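Local coordinates for enoyl-CoA hydratase/isomerase family protein (Pseudomonas syringae pv. tomato, PDB 3OT6) that probably acts on acyl-CoA thioesters as a hydratase or isomerase of the crotonase family, although its own substrate and reaction are not established, at residues A[94-99]-A[195-200]. Numbering follows the deposited sequence.
Sequences PFPIIV and AQLKKI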
ATOM      1  N   PRO A  94      -9.069  10.621   4.870  1.00 21.08           N
ATOM      2  CA  PRO A  94     -10.338  10.857   5.574  1.00 21.37           C
ATOM      3  C   PRO A  94     -11.481   9.873   5.290  1.00 21.74           C
ATOM      4  O   PRO A  94     -12.455   9.834   6.049  1.00 21.46           O
ATOM      5  CB  PRO A  94     -10.685  12.303   5.232  1.00 22.03           C
ATOM      6  CG  PRO A  94      -9.935  12.638   3.988  1.00 22.99           C
ATOM      7  CD  PRO A  94      -8.692  11.714   3.969  1.00 22.22           C
ATOM      8  N   PHE A  95     -11.331   9.032   4.273  1.00 21.28           N
ATOM      9  CA  PHE A  95     -12.328   8.004   3.945  1.00 21.94           C
ATOM     10  C   PHE A  95     -11.593   6.642   3.854  1.00 22.65           C
ATOM     11  O   PHE A  95     -10.353   6.611   3.722  1.00 23.63           O
ATOM     12  CB  PHE A  95     -13.080   8.343   2.616  1.00 21.52           C
ATOM     13  CG  PHE A  95     -13.663   9.687   2.625  1.00 21.44           C
ATOM     14  CD1 PHE A  95     -14.954   9.883   3.099  1.00 22.00           C
ATOM     15  CD2 PHE A  95     -12.901  10.793   2.250  1.00 22.54           C
ATOM     16  CE1 PHE A  95     -15.486  11.151   3.180  1.00 19.45           C
ATOM     17  CE2 PHE A  95     -13.416  12.069   2.341  1.00 22.65           C
ATOM     18  CZ  PHE A  95     -14.709  12.249   2.832  1.00 23.34           C
ATOM     19  N   PRO A  96     -12.349   5.532   3.925  1.00 21.99           N
ATOM     20  CA  PRO A  96     -11.754   4.228   3.971  1.00 22.06           C
ATOM     21  C   PRO A  96     -10.955   3.922   2.697  1.00 22.94           C
ATOM     22  O   PRO A  96     -11.413   4.240   1.600  1.00 25.45           O
ATOM     23  CB  PRO A  96     -12.986   3.302   4.103  1.00 20.93           C
ATOM     24  CG  PRO A  96     -14.015   4.172   4.884  1.00 20.56           C
ATOM     25  CD  PRO A  96     -13.816   5.470   4.139  1.00 22.62           C
ATOM     26  N   ILE A  97      -9.762   3.343   2.842  1.00 22.93           N
ATOM     27  CA  ILE A  97      -9.016   2.816   1.715  1.00 22.26           C
ATOM     28  C   ILE A  97      -8.977   1.272   1.715  1.00 22.17           C
ATOM     29  O   ILE A  97      -8.540   0.619   2.704  1.00 22.96           O
ATOM     30  CB  ILE A  97      -7.619   3.413   1.636  1.00 22.59           C
ATOM     31  CG1 ILE A  97      -7.710   4.939   1.551  1.00 21.51           C
ATOM     32  CG2 ILE A  97      -6.884   2.901   0.360  1.00 22.17           C
ATOM     33  CD1 ILE A  97      -6.353   5.632   1.480  1.00 19.65           C
ATOM     34  N   ILE A  98      -9.485   0.701   0.614  1.00 21.26           N
ATOM     35  CA  ILE A  98      -9.437  -0.725   0.341  1.00 19.91           C
ATOM     36  C   ILE A  98      -8.305  -0.947  -0.630  1.00 20.54           C
ATOM     37  O   ILE A  98      -8.127  -0.194  -1.611  1.00 20.89           O
ATOM     38  CB  ILE A  98     -10.748  -1.228  -0.275  1.00 19.64           C
ATOM     39  CG1 ILE A  98     -11.930  -0.867   0.620  1.00 18.22           C
ATOM     40  CG2 ILE A  98     -10.747  -2.736  -0.459  1.00 17.52           C
ATOM     41  CD1 ILE A  98     -13.371  -1.202  -0.029  1.00 16.55           C
ATOM     42  N   VAL A  99      -7.484  -1.936  -0.343  1.00 21.17           N
ATOM     43  CA  VAL A  99      -6.484  -2.341  -1.335  1.00 21.09           C
ATOM     44  C   VAL A  99      -6.922  -3.703  -1.795  1.00 21.84           C
ATOM     45  O   VAL A  99      -7.141  -4.632  -0.958  1.00 21.92           O
ATOM     46  CB  VAL A  99      -5.019  -2.357  -0.782  1.00 20.98           C
ATOM     47  CG1 VAL A  99      -4.039  -2.909  -1.857  1.00 18.33           C
ATOM     48  CG2 VAL A  99      -4.632  -0.954  -0.376  1.00 18.23           C
ATOM     49  N   ALA A 195     -19.495  -1.610   0.163  1.00 31.53           N
ATOM     50  CA  ALA A 195     -20.898  -1.444   0.460  1.00 31.88           C
ATOM     51  C   ALA A 195     -21.078  -1.421   1.966  1.00 32.25           C
ATOM     52  O   ALA A 195     -21.887  -0.632   2.469  1.00 32.28           O
ATOM     53  CB  ALA A 195     -21.771  -2.566  -0.217  1.00 31.34           C
ATOM     54  N   GLN A 196     -20.333  -2.272   2.692  1.00 32.45           N
ATOM     55  CA  GLN A 196     -20.437  -2.285   4.163  1.00 33.54           C
ATOM     56  C   GLN A 196     -19.790  -1.057   4.810  1.00 32.96           C
ATOM     57  O   GLN A 196     -20.214  -0.615   5.883  1.00 33.37           O
ATOM     58  CB  GLN A 196     -19.881  -3.574   4.791  1.00 34.72           C
ATOM     59  CG  GLN A 196     -20.610  -4.882   4.367  1.00 41.45           C
ATOM     60  CD  GLN A 196     -22.118  -4.876   4.736  1.00 49.51           C
ATOM     61  OE1 GLN A 196     -23.002  -4.822   3.849  1.00 47.40           O
ATOM     62  NE2 GLN A 196     -22.406  -4.890   6.055  1.00 50.97           N
ATOM     63  N   LEU A 197     -18.763  -0.500   4.168  1.00 32.48           N
ATOM     64  CA  LEU A 197     -18.126   0.716   4.696  1.00 31.56           C
ATOM     65  C   LEU A 197     -19.026   1.922   4.489  1.00 31.71           C
ATOM     66  O   LEU A 197     -19.028   2.843   5.327  1.00 31.78           O
ATOM     67  CB  LEU A 197     -16.700   0.972   4.143  1.00 30.51           C
ATOM     68  CG  LEU A 197     -15.620  -0.051   4.527  1.00 28.54           C
ATOM     69  CD1 LEU A 197     -14.493  -0.046   3.491  1.00 24.90           C
ATOM     70  CD2 LEU A 197     -15.087   0.184   5.921  1.00 27.18           C
ATOM     71  N   LYS A 198     -19.792   1.930   3.404  1.00 31.79           N
ATOM     72  CA  LYS A 198     -20.747   3.035   3.175  1.00 32.87           C
ATOM     73  C   LYS A 198     -21.674   3.249   4.390  1.00 33.24           C
ATOM     74  O   LYS A 198     -22.138   4.348   4.610  1.00 33.49           O
ATOM     75  CB  LYS A 198     -21.590   2.771   1.925  1.00 32.71           C
ATOM     76  CG  LYS A 198     -20.931   3.182   0.647  1.00 32.62           C
ATOM     77  CD  LYS A 198     -21.743   2.661  -0.482  1.00 31.45           C
ATOM     78  CE  LYS A 198     -21.431   3.443  -1.717  1.00 30.50           C
ATOM     79  NZ  LYS A 198     -21.903   2.682  -2.916  1.00 28.36           N
ATOM     80  N   LYS A 199     -21.880   2.205   5.202  1.00 33.87           N
ATOM     81  CA  LYS A 199     -22.797   2.254   6.338  1.00 34.19           C
ATOM     82  C   LYS A 199     -22.312   2.930   7.594  1.00 34.55           C
ATOM     83  O   LYS A 199     -23.117   3.131   8.515  1.00 35.93           O
ATOM     84  CB  LYS A 199     -23.235   0.867   6.696  1.00 35.32           C
ATOM     85  CG  LYS A 199     -24.096   0.290   5.637  1.00 38.10           C
ATOM     86  CD  LYS A 199     -24.584  -1.010   6.111  1.00 45.11           C
ATOM     87  CE  LYS A 199     -25.383  -1.646   4.984  1.00 52.23           C
ATOM     88  NZ  LYS A 199     -25.819  -2.970   5.526  1.00 56.08           N
ATOM     89  N   ILE A 200     -21.028   3.307   7.641  1.00 33.83           N
ATOM     90  CA  ILE A 200     -20.456   3.966   8.812  1.00 32.89           C
ATOM     91  C   ILE A 200     -20.411   5.477   8.674  1.00 32.42           C
ATOM     92  O   ILE A 200     -20.482   6.040   7.581  1.00 33.61           O
ATOM     93  CB  ILE A 200     -19.026   3.399   9.202  1.00 32.79           C
ATOM     94  CG1 ILE A 200     -17.952   3.894   8.219  1.00 32.52           C
ATOM     95  CG2 ILE A 200     -19.070   1.887   9.300  1.00 31.18           C
ATOM     96  CD1 ILE A 200     -16.566   3.397   8.454  1.00 27.89           C
TER
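P96 and I98 meet L197 in a small, wholly apolar contact that seats the C-terminal part of helix 186-197 against the start of strand 97-100, a parallel strand inside the six-stranded sheet of the crotonase-like fold. L197 is the hub, meeting both P96 and I98. Its CD1 methyl reaches both partners, lying 3.7 Å from P96 CB and 3.9 Å from I98 CD1, while its other methyl, CD2, comes within 4.2 Å of P96 CB. A forked leucine suits this place: one methyl fits between proline and isoleucine while the second adds a looser touch on the proline. I98 alternates with I97, whose side chain turns to the other face of the sheet among V51 and V53. With CG1 beside its backbone N (chi1 -55°) and the chain then extended, I98 sends CD1 toward the helix, where V193 and A194 also touch the I98 side chain. P96, just ahead of the strand, offers a rigid, compact ring, also packed by M202 and H205 of helix 202-230. After L197 the chain folds through a type I turn, closed by I200 N to L197 O at 3.1 Å, which brings I200 back to the proline; its CD1 stays 4.5 Å from P96 CG, a loose touch at the exposed margin. With only aliphatic carbons meeting, the attachment rests on dispersion and exclusion of water, and depends on shape more than on bond direction.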